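3-ketosteroid-delta4-5alpha-dehydrogenase (Rhodococcus jostii, PDB 4AT2) probably uses a bound flavin-adenine dinucleotide to introduce the delta-4 double bond into 5alpha-reduced 3-ketosteroids during bacterial steroid catabolism. Local coordinates at residues Ala301-Cys315 with Leu440-Arg453. Residues are numbered along the deposited sequence; the frame is centred on the assembly and turned at random.
With ASD (4-androstene-3-17-dione), chain B.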
ATOM      1  N   ALA A 301      11.840 -15.089  -5.862  1.00  9.23           N
ATOM      2  CA  ALA A 301      11.501 -14.773  -4.474  1.00  9.13           C
ATOM      3  C   ALA A 301      10.263 -13.899  -4.382  1.00  9.33           C
ATOM      4  O   ALA A 301      10.057 -13.005  -5.207  1.00  9.53           O
ATOM      5  CB  ALA A 301      12.665 -14.090  -3.759  1.00  9.04           C
ATOM      6  N   ASP A 302       9.472 -14.167  -3.354  1.00  9.39           N
ATOM      7  CA  ASP A 302       8.235 -13.447  -3.103  1.00  9.82           C
ATOM      8  C   ASP A 302       8.496 -12.202  -2.246  1.00  9.74           C
ATOM      9  O   ASP A 302       9.564 -12.073  -1.629  1.00  9.78           O
ATOM     10  CB  ASP A 302       7.259 -14.396  -2.404  1.00 10.19           C
ATOM     11  CG  ASP A 302       5.800 -14.010  -2.606  1.00 10.59           C
ATOM     12  OD1 ASP A 302       5.511 -13.035  -3.340  1.00 10.73           O
ATOM     13  OD2 ASP A 302       4.947 -14.705  -2.000  1.00 11.52           O
ATOM     14  N   LEU A 303       7.516 -11.294  -2.235  1.00  9.86           N
ATOM     15  CA  LEU A 303       7.582 -10.014  -1.499  1.00  9.87           C
ATOM     16  C   LEU A 303       6.361  -9.895  -0.624  1.00  9.65           C
ATOM     17  O   LEU A 303       5.348 -10.540  -0.888  1.00 10.13           O
ATOM     18  CB  LEU A 303       7.523  -8.830  -2.479  1.00 10.24           C
ATOM     19  CG  LEU A 303       8.547  -8.709  -3.612  1.00 10.67           C
ATOM     20  CD1 LEU A 303       8.292  -7.441  -4.418  1.00 10.67           C
ATOM     21  CD2 LEU A 303       9.963  -8.728  -3.038  1.00 10.81           C
ATOM     22  N   ALA A 304       6.432  -9.038   0.391  1.00  9.30           N
ATOM     23  CA  ALA A 304       5.244  -8.700   1.164  1.00  9.25           C
ATOM     24  C   ALA A 304       5.297  -7.253   1.634  1.00  9.07           C
ATOM     25  O   ALA A 304       6.379  -6.708   1.895  1.00  8.70           O
ATOM     26  CB  ALA A 304       5.081  -9.641   2.346  1.00  9.35           C
ATOM     27  N   HIS A 305       4.112  -6.640   1.696  1.00  8.97           N
ATOM     28  CA  HIS A 305       3.916  -5.318   2.315  1.00  9.06           C
ATOM     29  C   HIS A 305       4.832  -4.262   1.778  1.00  9.05           C
ATOM     30  O   HIS A 305       5.368  -3.449   2.528  1.00  8.94           O
ATOM     31  CB  HIS A 305       3.974  -5.419   3.843  1.00  9.19           C
ATOM     32  CG  HIS A 305       3.055  -6.475   4.399  1.00  9.32           C
ATOM     33  ND1 HIS A 305       1.705  -6.380   4.309  1.00  9.46           N
ATOM     34  CD2 HIS A 305       3.328  -7.703   4.993  1.00  9.50           C
ATOM     35  CE1 HIS A 305       1.149  -7.478   4.849  1.00  9.47           C
ATOM     36  NE2 HIS A 305       2.140  -8.291   5.264  1.00  9.46           N
ATOM     37  N   MET A 306       4.991  -4.253   0.457  1.00  9.39           N
ATOM     38  CA  MET A 306       5.920  -3.328  -0.191  1.00  9.40           C
ATOM     39  C   MET A 306       5.529  -1.861  -0.039  1.00  9.71           C
ATOM     40  O   MET A 306       6.356  -0.970  -0.244  1.00  9.35           O
ATOM     41  CB  MET A 306       6.143  -3.703  -1.657  1.00  9.94           C
ATOM     42  CG  MET A 306       6.897  -5.023  -1.805  1.00 10.05           C
ATOM     43  SD  MET A 306       8.592  -4.946  -1.208  1.00 10.30           S
ATOM     44  CE  MET A 306       9.389  -3.982  -2.492  1.00 10.35           C
ATOM     45  N   ASP A 307       4.273  -1.634   0.341  1.00 10.29           N
ATOM     46  CA  ASP A 307       3.766  -0.288   0.579  1.00 10.96           C
ATOM     47  C   ASP A 307       4.007   0.213   2.006  1.00 10.61           C
ATOM     48  O   ASP A 307       3.747   1.377   2.280  1.00 11.27           O
ATOM     49  CB  ASP A 307       2.268  -0.267   0.311  1.00 12.01           C
ATOM     50  CG  ASP A 307       1.514  -1.229   1.206  1.00 13.74           C
ATOM     51  OD1 ASP A 307       1.846  -2.436   1.240  1.00 14.22           O
ATOM     52  OD2 ASP A 307       0.579  -0.788   1.880  1.00 15.57           O
ATOM     53  N   ALA A 308       4.480  -0.651   2.909  1.00 10.22           N
ATOM     54  CA  ALA A 308       4.582  -0.287   4.334  1.00  9.95           C
ATOM     55  C   ALA A 308       5.719   0.701   4.569  1.00  9.77           C
ATOM     56  O   ALA A 308       6.831   0.511   4.077  1.00  9.77           O
ATOM     57  CB  ALA A 308       4.760  -1.528   5.201  1.00  9.84           C
ATOM     58  N   THR A 309       5.426   1.778   5.295  1.00  9.20           N
ATOM     59  CA  THR A 309       6.429   2.817   5.547  1.00  9.11           C
ATOM     60  C   THR A 309       6.365   3.361   6.966  1.00  8.92           C
ATOM     61  O   THR A 309       5.290   3.749   7.441  1.00  8.89           O
ATOM     62  CB  THR A 309       6.265   4.027   4.600  1.00  9.38           C
ATOM     63  OG1 THR A 309       4.956   4.578   4.765  1.00  9.55           O
ATOM     64  CG2 THR A 309       6.425   3.610   3.149  1.00  9.76           C
ATOM     65  N   GLU A 310       7.525   3.406   7.617  1.00  8.71           N
ATOM     66  CA  GLU A 310       7.688   4.193   8.831  1.00  8.90           C
ATOM     67  C   GLU A 310       7.528   5.663   8.443  1.00  8.81           C
ATOM     68  O   GLU A 310       7.959   6.065   7.352  1.00  9.28           O
ATOM     69  CB  GLU A 310       9.075   3.954   9.433  1.00  9.19           C
ATOM     70  CG  GLU A 310       9.359   4.758  10.706  1.00  9.76           C
ATOM     71  CD  GLU A 310       9.887   6.182  10.490  1.00 10.38           C
ATOM     72  OE1 GLU A 310      10.306   6.557   9.371  1.00 10.62           O
ATOM     73  OE2 GLU A 310       9.901   6.961  11.472  1.00 10.88           O
ATOM     74  N   VAL A 311       6.918   6.461   9.318  1.00  8.66           N
ATOM     75  CA  VAL A 311       6.735   7.895   9.056  1.00  8.93           C
ATOM     76  C   VAL A 311       7.013   8.679  10.329  1.00  9.39           C
ATOM     77  O   VAL A 311       6.329   8.495  11.330  1.00  9.68           O
ATOM     78  CB  VAL A 311       5.311   8.228   8.551  1.00  8.68           C
ATOM     79  CG1 VAL A 311       5.230   9.701   8.182  1.00  8.78           C
ATOM     80  CG2 VAL A 311       4.914   7.365   7.348  1.00  8.62           C
ATOM     81  N   ALA A 312       8.012   9.551  10.284  1.00  9.77           N
ATOM     82  CA  ALA A 312       8.342  10.422  11.407  1.00 10.17           C
ATOM     83  C   ALA A 312       7.640  11.761  11.213  1.00 10.44           C
ATOM     84  O   ALA A 312       7.197  12.072  10.117  1.00 10.44           O
ATOM     85  CB  ALA A 312       9.846  10.615  11.499  1.00 10.86           C
ATOM     86  N   PHE A 313       7.553  12.544  12.283  1.00 10.74           N
ATOM     87  CA  PHE A 313       6.826  13.809  12.288  1.00 11.05           C
ATOM     88  C   PHE A 313       7.731  14.760  13.049  1.00 11.41           C
ATOM     89  O   PHE A 313       7.915  14.598  14.256  1.00 11.59           O
ATOM     90  CB  PHE A 313       5.495  13.583  13.023  1.00 10.92           C
ATOM     91  CG  PHE A 313       4.549  14.755  12.996  1.00 10.89           C
ATOM     92  CD1 PHE A 313       4.040  15.242  11.793  1.00 10.84           C
ATOM     93  CD2 PHE A 313       4.105  15.329  14.190  1.00 10.82           C
ATOM     94  CE1 PHE A 313       3.136  16.298  11.776  1.00 11.04           C
ATOM     95  CE2 PHE A 313       3.208  16.388  14.181  1.00 10.90           C
ATOM     96  CZ  PHE A 313       2.715  16.870  12.975  1.00 10.86           C
ATOM     97  N   VAL A 314       8.335  15.722  12.347  1.00 11.53           N
ATOM     98  CA  VAL A 314       9.480  16.447  12.913  1.00 12.17           C
ATOM     99  C   VAL A 314       9.095  17.648  13.779  1.00 11.70           C
ATOM    100  O   VAL A 314       9.428  18.798  13.501  1.00 12.71           O
ATOM    101  CB  VAL A 314      10.567  16.790  11.864  1.00 12.78           C
ATOM    102  CG1 VAL A 314      11.300  15.520  11.430  1.00 13.68           C
ATOM    103  CG2 VAL A 314       9.974  17.539  10.677  1.00 13.40           C
ATOM    104  N   CYS A 315       8.386  17.348  14.855  1.00 11.21           N
ATOM    105  CA  CYS A 315       8.046  18.325  15.867  1.00 10.73           C
ATOM    106  C   CYS A 315       8.227  17.641  17.217  1.00 10.20           C
ATOM    107  O   CYS A 315       8.058  16.427  17.329  1.00  9.98           O
ATOM    108  CB  CYS A 315       6.606  18.806  15.670  1.00 10.83           C
ATOM    109  SG  CYS A 315       6.104  20.113  16.817  1.00 11.52           S
ATOM    110  N   LEU A 440       2.320  22.698  10.687  1.00 10.82           N
ATOM    111  CA  LEU A 440       2.966  21.393  10.602  1.00 10.77           C
ATOM    112  C   LEU A 440       2.546  20.680   9.320  1.00 11.09           C
ATOM    113  O   LEU A 440       2.492  19.451   9.262  1.00 11.06           O
ATOM    114  CB  LEU A 440       2.657  20.552  11.850  1.00 10.51           C
ATOM    115  CG  LEU A 440       3.092  21.183  13.177  1.00 10.53           C
ATOM    116  CD1 LEU A 440       2.627  20.350  14.369  1.00 10.39           C
ATOM    117  CD2 LEU A 440       4.596  21.347  13.214  1.00 11.01           C
ATOM    118  N   ARG A 441       2.236  21.466   8.292  1.00 11.55           N
ATOM    119  CA  ARG A 441       2.010  20.915   6.952  1.00 12.00           C
ATOM    120  C   ARG A 441       3.340  20.493   6.341  1.00 12.25           C
ATOM    121  O   ARG A 441       4.322  21.231   6.415  1.00 12.52           O
ATOM    122  CB  ARG A 441       1.299  21.940   6.070  1.00 12.70           C
ATOM    123  CG  ARG A 441      -0.111  22.229   6.555  1.00 13.70           C
ATOM    124  CD  ARG A 441      -0.764  23.351   5.774  1.00 14.85           C
ATOM    125  NE  ARG A 441      -0.096  24.623   5.994  1.00 16.23           N
ATOM    126  CZ  ARG A 441      -0.580  25.785   5.564  1.00 17.58           C
ATOM    127  NH1 ARG A 441      -1.729  25.816   4.899  1.00 18.48           N
ATOM    128  NH2 ARG A 441       0.082  26.911   5.796  1.00 18.21           N
ATOM    129  N   GLY A 442       3.384  19.288   5.769  1.00 11.89           N
ATOM    130  CA  GLY A 442       4.622  18.786   5.163  1.00 12.21           C
ATOM    131  C   GLY A 442       5.748  18.519   6.150  1.00 12.26           C
ATOM    132  O   GLY A 442       6.926  18.773   5.861  1.00 12.87           O
ATOM    133  N   PHE A 443       5.390  17.972   7.310  1.00 11.91           N
ATOM    134  CA  PHE A 443       6.355  17.696   8.369  1.00 11.98           C
ATOM    135  C   PHE A 443       6.689  16.213   8.522  1.00 11.48           C
ATOM    136  O   PHE A 443       7.258  15.797   9.525  1.00 11.45           O
ATOM    137  CB  PHE A 443       5.854  18.269   9.703  1.00 12.93           C
ATOM    138  CG  PHE A 443       6.447  19.605  10.040  1.00 14.07           C
ATOM    139  CD1 PHE A 443       6.224  20.704   9.217  1.00 14.50           C
ATOM    140  CD2 PHE A 443       7.235  19.757  11.175  1.00 14.65           C
ATOM    141  CE1 PHE A 443       6.772  21.949   9.522  1.00 15.53           C
ATOM    142  CE2 PHE A 443       7.788  20.995  11.480  1.00 15.29           C
ATOM    143  CZ  PHE A 443       7.553  22.083  10.656  1.00 15.58           C
ATOM    144  N   THR A 444       6.371  15.422   7.506  1.00 10.84           N
ATOM    145  CA  THR A 444       6.632  13.991   7.587  1.00 10.67           C
ATOM    146  C   THR A 444       7.743  13.554   6.643  1.00 11.22           C
ATOM    147  O   THR A 444       8.011  14.197   5.624  1.00 11.44           O
ATOM    148  CB  THR A 444       5.363  13.179   7.281  1.00 10.09           C
ATOM    149  OG1 THR A 444       4.877  13.536   5.984  1.00  9.78           O
ATOM    150  CG2 THR A 444       4.279  13.449   8.339  1.00  9.82           C
ATOM    151  N   LEU A 445       8.400  12.458   7.005  1.00 11.46           N
ATOM    152  CA  LEU A 445       9.374  11.810   6.125  1.00 12.06           C
ATOM    153  C   LEU A 445       9.493  10.386   6.613  1.00 11.69           C
ATOM    154  O   LEU A 445       9.162  10.098   7.759  1.00 11.75           O
ATOM    155  CB  LEU A 445      10.731  12.525   6.165  1.00 13.36           C
ATOM    156  CG  LEU A 445      11.567  12.489   7.449  1.00 13.99           C
ATOM    157  CD1 LEU A 445      12.877  13.225   7.206  1.00 15.23           C
ATOM    158  CD2 LEU A 445      10.826  13.099   8.638  1.00 14.39           C
ATOM    159  N   GLY A 446       9.943   9.472   5.767  1.00 11.36           N
ATOM    160  CA  GLY A 446       9.947   8.090   6.227  1.00 11.11           C
ATOM    161  C   GLY A 446      10.846   7.136   5.488  1.00 10.93           C
ATOM    162  O   GLY A 446      11.619   7.534   4.611  1.00 11.11           O
ATOM    163  N   PHE A 447      10.753   5.869   5.878  1.00 10.54           N
ATOM    164  CA  PHE A 447      11.554   4.811   5.272  1.00 10.55           C
ATOM    165  C   PHE A 447      10.699   3.555   5.079  1.00 10.33           C
ATOM    166  O   PHE A 447       9.604   3.451   5.639  1.00  9.85           O
ATOM    167  CB  PHE A 447      12.884   4.560   6.043  1.00 10.97           C
ATOM    168  CG  PHE A 447      12.724   4.100   7.477  1.00 11.20           C
ATOM    169  CD1 PHE A 447      12.417   2.769   7.777  1.00 11.18           C
ATOM    170  CD2 PHE A 447      12.969   4.979   8.533  1.00 11.32           C
ATOM    171  CE1 PHE A 447      12.298   2.340   9.104  1.00 11.29           C
ATOM    172  CE2 PHE A 447      12.861   4.554   9.853  1.00 11.41           C
ATOM    173  CZ  PHE A 447      12.519   3.234  10.139  1.00 11.23           C
ATOM    174  N   THR A 448      11.177   2.633   4.246  1.00 10.14           N
ATOM    175  CA  THR A 448      10.384   1.498   3.797  1.00 10.01           C
ATOM    176  C   THR A 448      10.504   0.309   4.742  1.00  9.89           C
ATOM    177  O   THR A 448      11.543   0.127   5.385  1.00  9.95           O
ATOM    178  CB  THR A 448      10.819   1.068   2.379  1.00 10.19           C
ATOM    179  OG1 THR A 448      12.218   0.736   2.391  1.00 10.77           O
ATOM    180  CG2 THR A 448      10.594   2.210   1.395  1.00 10.44           C
ATOM    181  N   LEU A 449       9.432  -0.476   4.828  1.00  9.68           N
ATOM    182  CA  LEU A 449       9.346  -1.629   5.749  1.00  9.99           C
ATOM    183  C   LEU A 449       9.071  -2.925   5.002  1.00 10.18           C
ATOM    184  O   LEU A 449       9.165  -4.013   5.586  1.00 11.18           O
ATOM    185  CB  LEU A 449       8.251  -1.411   6.808  1.00  9.75           C
ATOM    186  CG  LEU A 449       8.381  -0.127   7.654  1.00  9.73           C
ATOM    187  CD1 LEU A 449       7.139   0.088   8.519  1.00  9.78           C
ATOM    188  CD2 LEU A 449       9.656  -0.136   8.505  1.00 10.00           C
ATOM    189  N   GLY A 450       8.747  -2.813   3.722  1.00  9.96           N
ATOM    190  CA  GLY A 450       8.413  -3.983   2.912  1.00  9.52           C
ATOM    191  C   GLY A 450       9.640  -4.634   2.320  1.00  9.16           C
ATOM    192  O   GLY A 450      10.690  -4.006   2.195  1.00  9.17           O
ATOM    193  N   GLY A 451       9.522  -5.900   1.947  1.00  8.74           N
ATOM    194  CA  GLY A 451      10.655  -6.556   1.289  1.00  8.66           C
ATOM    195  C   GLY A 451      10.395  -8.023   1.063  1.00  8.51           C
ATOM    196  O   GLY A 451       9.248  -8.457   0.961  1.00  8.38           O
ATOM    197  N   LEU A 452      11.484  -8.782   0.985  1.00  8.53           N
ATOM    198  CA  LEU A 452      11.391 -10.212   0.752  1.00  9.00           C
ATOM    199  C   LEU A 452      10.564 -10.925   1.810  1.00  9.20           C
ATOM    200  O   LEU A 452      10.619 -10.588   2.997  1.00  9.07           O
ATOM    201  CB  LEU A 452      12.792 -10.816   0.705  1.00  8.95           C
ATOM    202  CG  LEU A 452      13.680 -10.307  -0.441  1.00  8.86           C
ATOM    203  CD1 LEU A 452      15.130 -10.715  -0.173  1.00  8.98           C
ATOM    204  CD2 LEU A 452      13.197 -10.788  -1.812  1.00  9.15           C
ATOM    205  N   ARG A 453       9.817 -11.931   1.369  1.00  9.73           N
ATOM    206  CA  ARG A 453       9.047 -12.777   2.258  1.00 10.55           C
ATOM    207  C   ARG A 453       9.977 -13.877   2.790  1.00 10.42           C
ATOM    208  O   ARG A 453      10.631 -14.584   2.004  1.00 10.26           O
ATOM    209  CB  ARG A 453       7.874 -13.393   1.480  1.00 12.33           C
ATOM    210  CG  ARG A 453       7.002 -14.327   2.302  1.00 14.75           C
ATOM    211  CD  ARG A 453       6.023 -13.572   3.173  1.00 17.11           C
ATOM    212  NE  ARG A 453       5.074 -14.482   3.817  1.00 20.69           N
ATOM    213  CZ  ARG A 453       3.807 -14.658   3.432  1.00 22.54           C
ATOM    214  NH1 ARG A 453       3.298 -13.974   2.400  1.00 22.44           N
ATOM    215  NH2 ARG A 453       3.036 -15.514   4.098  1.00 23.88           N
TER
HETATM  216  C1  ASD B1490      12.970   6.464  13.457  1.00 13.57           C
HETATM  217  C10 ASD B1490      12.725   7.378  14.671  1.00 13.94           C
HETATM  218  C11 ASD B1490      12.846   9.491  13.185  1.00 14.39           C
HETATM  219  C12 ASD B1490      13.412  10.909  12.926  1.00 14.77           C
HETATM  220  C13 ASD B1490      13.415  11.730  14.212  1.00 15.32           C
HETATM  221  C14 ASD B1490      14.193  10.962  15.280  1.00 14.89           C
HETATM  222  C15 ASD B1490      14.539  11.998  16.360  1.00 15.16           C
HETATM  223  C16 ASD B1490      14.905  13.253  15.550  1.00 15.79           C
HETATM  224  C17 ASD B1490      14.223  12.993  14.217  1.00 15.57           C
HETATM  225  C18 ASD B1490      11.998  12.162  14.604  1.00 14.89           C
HETATM  226  C19 ASD B1490      11.220   7.551  14.893  1.00 13.83           C
HETATM  227  C2  ASD B1490      12.474   5.013  13.642  1.00 13.42           C
HETATM  228  C3  ASD B1490      12.825   4.460  15.007  1.00 13.36           C
HETATM  229  C4  ASD B1490      13.369   5.375  16.042  1.00 13.36           C
HETATM  230  C5  ASD B1490      13.281   6.721  15.924  1.00 13.98           C
HETATM  231  C6  ASD B1490      13.707   7.563  17.120  1.00 13.79           C
HETATM  232  C7  ASD B1490      14.392   8.864  16.704  1.00 13.90           C
HETATM  233  C8  ASD B1490      13.551   9.623  15.678  1.00 14.36           C
HETATM  234  C9  ASD B1490      13.419   8.741  14.410  1.00 14.21           C
HETATM  235  O1  ASD B1490      12.690   3.261  15.249  1.00 12.47           O
HETATM  236  O2  ASD B1490      14.298  13.742  13.251  1.00 17.60           O
HETATM  237  O   HOH W   1       3.957 -12.821  -0.070  1.00 15.94           O
HETATM  238  O   HOH W   2       8.002  -0.721   1.959  1.00  9.21           O
HETATM  239  O   HOH W   3      11.762   8.947   9.058  1.00 22.09           O
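E310 and F447 form a hydrogen-bonded pair in an antiparallel ladder, strands 309-313 and 444-448 running at 157°, their axes approaching to 4.5 Å; a second, shorter ladder pairs A304 with G451, its register shifted by two residues. A312 N to L445 O, at 2.8 Å, is a nearly straight bond, whereas E310 N to F447 O is weak. At G446, a side chain would run into E310 O. Water 2 fills the break between ladders, donating to M306 O and A308 O and accepting from G450 N.

E310, A312, L445 and F447 share the steroid-facing side. E310 CB sits over the F447 ring centre in a CH-pi contact, 3.6 Å from the centroid. The extended first torsion (chi1 179°) followed by a bend at chi2 carries the carboxylate out past the ring's rim, on the same side of its plane and only 14° from parallel, with E310 OE1 3.2 Å from F447 CD2. E310 OE1 accepts from water 3, which also donates to L445 O, while E310 OE2 comes within 3.7 Å of androstenedione C1. F447 meets C2 of the steroid with its ring edge and also touches the FAD. A312 CB reaches steroid C11 at 3.6 Å, and V314 CG1 packs on L445 CD2.

On the other side, F313 CZ meets L440 CD1 at 3.7 Å, and V311 CG1 packs against T444 CB; helix 340-350 covers this side. With an alanine in place of F447, E310 CB and CG would probably lose the ring face they rest on, leaving the carboxylate freer to turn and a gap beside the steroid and flavin. The strand pair thus presents the steroid with a mainly apolar wall, interrupted by one hydrated carboxylate whose aliphatic stem rests on an aromatic face.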